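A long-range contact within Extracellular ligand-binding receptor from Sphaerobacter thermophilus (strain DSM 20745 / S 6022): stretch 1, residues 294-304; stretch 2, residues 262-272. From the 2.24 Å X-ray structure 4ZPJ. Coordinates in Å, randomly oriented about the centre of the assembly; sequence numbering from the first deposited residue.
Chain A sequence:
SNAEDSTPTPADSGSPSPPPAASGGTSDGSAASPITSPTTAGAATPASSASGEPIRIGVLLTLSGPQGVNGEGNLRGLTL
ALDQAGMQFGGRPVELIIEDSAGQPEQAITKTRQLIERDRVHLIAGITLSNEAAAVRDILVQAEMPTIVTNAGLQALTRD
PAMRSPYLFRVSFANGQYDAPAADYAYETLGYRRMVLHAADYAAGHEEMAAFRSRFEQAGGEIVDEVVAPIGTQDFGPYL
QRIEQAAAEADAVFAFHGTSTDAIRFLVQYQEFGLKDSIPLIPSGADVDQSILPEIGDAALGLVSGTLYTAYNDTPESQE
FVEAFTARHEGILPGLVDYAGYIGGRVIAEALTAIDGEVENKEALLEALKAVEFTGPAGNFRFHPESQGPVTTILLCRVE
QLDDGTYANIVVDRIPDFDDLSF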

# COMPACT_ATOMS: atom_id res chain seq x y z
N PRO A 294 -9.87 -14.20 -5.94
CA PRO A 294 -10.78 -15.34 -6.18
C PRO A 294 -12.32 -15.09 -6.08
O PRO A 294 -13.10 -15.82 -6.68
CB PRO A 294 -10.34 -16.35 -5.13
CG PRO A 294 -8.94 -15.96 -4.78
CD PRO A 294 -8.89 -14.47 -4.89
N GLU A 295 -12.75 -14.11 -5.31
CA GLU A 295 -14.17 -13.88 -5.07
C GLU A 295 -14.73 -12.84 -6.05
O GLU A 295 -15.91 -12.76 -6.27
CB GLU A 295 -14.36 -13.42 -3.64
CG GLU A 295 -13.34 -14.05 -2.69
CD GLU A 295 -13.79 -14.06 -1.26
OE1 GLU A 295 -12.96 -13.75 -0.36
OE2 GLU A 295 -14.98 -14.38 -1.05
N ILE A 296 -13.87 -12.03 -6.62
CA ILE A 296 -14.26 -11.22 -7.73
C ILE A 296 -14.35 -12.17 -8.92
O ILE A 296 -15.43 -12.38 -9.53
CB ILE A 296 -13.17 -10.22 -8.10
CG1 ILE A 296 -12.83 -9.28 -6.95
CG2 ILE A 296 -13.52 -9.51 -9.39
CD1 ILE A 296 -13.98 -8.48 -6.50
N GLY A 297 -13.15 -12.67 -9.22
CA GLY A 297 -12.84 -13.51 -10.34
C GLY A 297 -13.22 -12.93 -11.67
O GLY A 297 -12.56 -12.09 -12.27
N ASP A 298 -14.32 -13.46 -12.12
CA ASP A 298 -14.80 -13.24 -13.42
C ASP A 298 -15.15 -11.74 -13.60
O ASP A 298 -14.99 -11.18 -14.68
CB ASP A 298 -15.97 -14.21 -13.57
CG ASP A 298 -16.69 -14.06 -14.84
OD1 ASP A 298 -16.05 -14.03 -15.92
OD2 ASP A 298 -17.92 -13.96 -14.73
N ALA A 299 -15.52 -11.06 -12.53
CA ALA A 299 -15.99 -9.67 -12.65
C ALA A 299 -14.86 -8.73 -12.99
O ALA A 299 -15.04 -7.78 -13.67
CB ALA A 299 -16.76 -9.22 -11.41
N ALA A 300 -13.65 -9.07 -12.61
CA ALA A 300 -12.54 -8.19 -12.92
C ALA A 300 -11.74 -8.64 -14.13
O ALA A 300 -10.76 -8.04 -14.44
CB ALA A 300 -11.64 -8.06 -11.72
N LEU A 301 -12.16 -9.67 -14.85
CA LEU A 301 -11.35 -10.15 -15.98
C LEU A 301 -11.13 -9.10 -17.05
O LEU A 301 -12.09 -8.51 -17.53
CB LEU A 301 -11.99 -11.38 -16.57
CG LEU A 301 -11.27 -12.37 -17.48
CD1 LEU A 301 -10.00 -12.93 -16.86
CD2 LEU A 301 -12.24 -13.52 -17.81
N GLY A 302 -9.86 -8.86 -17.42
CA GLY A 302 -9.55 -7.85 -18.45
C GLY A 302 -9.37 -6.40 -17.98
O GLY A 302 -8.91 -5.57 -18.73
N LEU A 303 -9.70 -6.12 -16.73
CA LEU A 303 -9.57 -4.83 -16.11
C LEU A 303 -8.11 -4.51 -15.85
O LEU A 303 -7.35 -5.31 -15.36
CB LEU A 303 -10.37 -4.80 -14.78
CG LEU A 303 -11.83 -4.30 -14.85
CD1 LEU A 303 -12.48 -4.62 -16.19
CD2 LEU A 303 -12.72 -4.68 -13.69
N VAL A 304 -7.75 -3.29 -16.15
CA VAL A 304 -6.41 -2.79 -15.90
C VAL A 304 -6.38 -1.96 -14.63
O VAL A 304 -7.29 -1.15 -14.40
CB VAL A 304 -5.98 -1.94 -17.14
CG1 VAL A 304 -4.88 -1.00 -16.79
CG2 VAL A 304 -5.54 -2.85 -18.28
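Stretch 2 262-272: DAIRFLVQYQE

Stretch 2 is helical from Asp262 to Glu272, continuing a helix that begins earlier in the chain, and it packs against the segment of stretch 1 in which Gly297, with positive phi, is the first residue to leave helical backbone angles and the chain continues through a series of turns. Where they touch, the chains run in the same sense from Ile296 to Ala299 and from Ile264 to Val268: Ile264 lies nearest Ile296, with their CA atoms 5.7 Å apart, and one helical turn later Val268 lies nearest Ala299, with a CA to CA distance of 5.3 Å. Together the stretches bury 462 Å², mostly through apolar side chains.

Asp262 and Ala263 contribute little side-chain surface. Asp262 is out of reach of stretch 1 and forms a salt bridge with Arg265, its OD1 lying 2.5 Å from Arg265 NH2, while Arg265 points away from the contact. Ala263 offers mainly its backbone, its O lying 4.0 Å from Ile296 CD1.

At Ile264 the contact becomes close. Ile296, with chi1 and chi2 both m, brings its CD1 to 3.4 Å from Ile264 CA and 4.0 Å from Ile264 CG1, so its tip rests directly on the helix backbone. Ile264 CG2 is 4.1 Å from Glu295 O, and Ile264 CD1 is 4.3 Å from Glu295 CB.

Phe266 makes no contact, but Leu267 points toward stretch 1 and meets three of its residues. Its CD1 lies 3.8 Å from Ile296 CD1, and its CD2 lies 3.9 Å from Leu303 CD2, so the side chain joins Ile296 to Leu303, the last residue of the type II turn that begins at Ala300. The third partner is Ala299, whose CB is 3.5 Å from Leu267 O. The small methyl group of Ala299 thus sits close against the helix backbone, also reaching 3.8 Å from Val268 CA.

Val268 adds its CG2, 4.0 Å from Glu295 O and 4.3 Å from Ala299 CB. Gln269 then points away, and Tyr270, although directed toward stretch 1, stays beyond contact distance.

Gln271, with chi1 and chi2 both t, supplies the polar end of the interface. Its NE2 donates a hydrogen bond to Asp298 OD2 at 3.1 Å, with an N-H...acceptor angle of 157°, and its OE1 lies 3.6 Å from Ala299 CB. This is the only hydrogen bond between the stretches. Glu272 makes no contact with stretch 1; its N bonds to Val268 O at 2.9 Å, maintaining the helical pattern.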

# COMPACT_ATOMS: atom_id res chain seq x y z
N ASP A 262 -16.63 -4.24 0.40
CA ASP A 262 -17.13 -3.20 -0.51
C ASP A 262 -16.61 -3.42 -1.97
O ASP A 262 -17.35 -3.32 -2.99
CB ASP A 262 -16.72 -1.79 -0.02
CG ASP A 262 -17.57 -1.29 1.16
OD1 ASP A 262 -18.42 -2.04 1.69
OD2 ASP A 262 -17.41 -0.10 1.56
N ALA A 263 -15.33 -3.73 -2.08
CA ALA A 263 -14.72 -3.85 -3.40
C ALA A 263 -15.24 -5.04 -4.16
O ALA A 263 -15.49 -4.93 -5.36
CB ALA A 263 -13.22 -3.87 -3.28
N ILE A 264 -15.46 -6.13 -3.44
CA ILE A 264 -16.01 -7.36 -3.99
C ILE A 264 -17.45 -7.11 -4.47
O ILE A 264 -17.78 -7.43 -5.65
CB ILE A 264 -16.00 -8.51 -2.98
CG1 ILE A 264 -14.58 -8.87 -2.57
CG2 ILE A 264 -16.73 -9.75 -3.55
CD1 ILE A 264 -14.49 -9.80 -1.35
N ARG A 265 -18.28 -6.52 -3.59
CA ARG A 265 -19.69 -6.23 -3.96
C ARG A 265 -19.77 -5.21 -5.14
O ARG A 265 -20.57 -5.37 -6.06
CB ARG A 265 -20.51 -5.75 -2.73
CG ARG A 265 -20.84 -6.86 -1.72
CD ARG A 265 -21.87 -6.36 -0.67
NE ARG A 265 -21.30 -5.18 -0.00
CZ ARG A 265 -20.45 -5.20 1.04
NH1 ARG A 265 -20.11 -6.35 1.63
NH2 ARG A 265 -19.95 -4.05 1.52
N PHE A 266 -18.91 -4.21 -5.14
CA PHE A 266 -18.92 -3.28 -6.24
C PHE A 266 -18.56 -3.94 -7.59
O PHE A 266 -19.30 -3.81 -8.58
CB PHE A 266 -18.00 -2.09 -6.00
CG PHE A 266 -17.89 -1.17 -7.20
CD1 PHE A 266 -18.84 -0.22 -7.43
CD2 PHE A 266 -16.86 -1.33 -8.11
CE1 PHE A 266 -18.75 0.60 -8.55
CE2 PHE A 266 -16.77 -0.52 -9.25
CZ PHE A 266 -17.72 0.45 -9.47
N LEU A 267 -17.42 -4.64 -7.65
CA LEU A 267 -16.99 -5.22 -8.93
C LEU A 267 -17.98 -6.21 -9.43
O LEU A 267 -18.35 -6.20 -10.59
CB LEU A 267 -15.62 -5.87 -8.82
CG LEU A 267 -14.56 -4.79 -8.86
CD1 LEU A 267 -13.22 -5.32 -8.44
CD2 LEU A 267 -14.50 -4.19 -10.24
N VAL A 268 -18.50 -7.04 -8.54
CA VAL A 268 -19.39 -8.09 -8.97
C VAL A 268 -20.67 -7.43 -9.50
O VAL A 268 -21.22 -7.88 -10.50
CB VAL A 268 -19.73 -9.10 -7.81
CG1 VAL A 268 -21.03 -9.85 -8.07
CG2 VAL A 268 -18.61 -10.13 -7.58
N GLN A 269 -21.14 -6.37 -8.85
CA GLN A 269 -22.42 -5.77 -9.27
C GLN A 269 -22.21 -4.90 -10.51
O GLN A 269 -23.10 -4.76 -11.35
CB GLN A 269 -23.08 -4.98 -8.14
CG GLN A 269 -23.43 -5.87 -6.92
CD GLN A 269 -24.02 -5.08 -5.76
OE1 GLN A 269 -24.50 -3.96 -5.91
NE2 GLN A 269 -23.98 -5.66 -4.58
N TYR A 270 -21.03 -4.37 -10.63
CA TYR A 270 -20.66 -3.65 -11.84
C TYR A 270 -20.82 -4.56 -13.06
O TYR A 270 -21.34 -4.13 -14.07
CB TYR A 270 -19.26 -3.08 -11.72
CG TYR A 270 -18.91 -2.07 -12.77
CD1 TYR A 270 -19.20 -0.70 -12.59
CD2 TYR A 270 -18.28 -2.45 -13.94
CE1 TYR A 270 -18.87 0.24 -13.55
CE2 TYR A 270 -17.93 -1.50 -14.89
CZ TYR A 270 -18.22 -0.17 -14.69
OH TYR A 270 -17.90 0.74 -15.65
N GLN A 271 -20.47 -5.83 -12.92
CA GLN A 271 -20.61 -6.73 -14.04
C GLN A 271 -22.01 -7.23 -14.19
O GLN A 271 -22.56 -7.25 -15.27
CB GLN A 271 -19.68 -7.91 -13.85
CG GLN A 271 -19.82 -8.99 -14.91
CD GLN A 271 -19.23 -10.30 -14.42
OE1 GLN A 271 -19.45 -10.72 -13.28
NE2 GLN A 271 -18.48 -10.94 -15.28
N GLU A 272 -22.61 -7.65 -13.09
CA GLU A 272 -23.97 -8.19 -13.11
C GLU A 272 -25.01 -7.20 -13.61
O GLU A 272 -25.96 -7.58 -14.28
CB GLU A 272 -24.35 -8.71 -11.71
CG GLU A 272 -23.60 -9.98 -11.35
CD GLU A 272 -24.04 -10.60 -10.03
OE1 GLU A 272 -24.58 -9.89 -9.15
OE2 GLU A 272 -23.81 -11.83 -9.87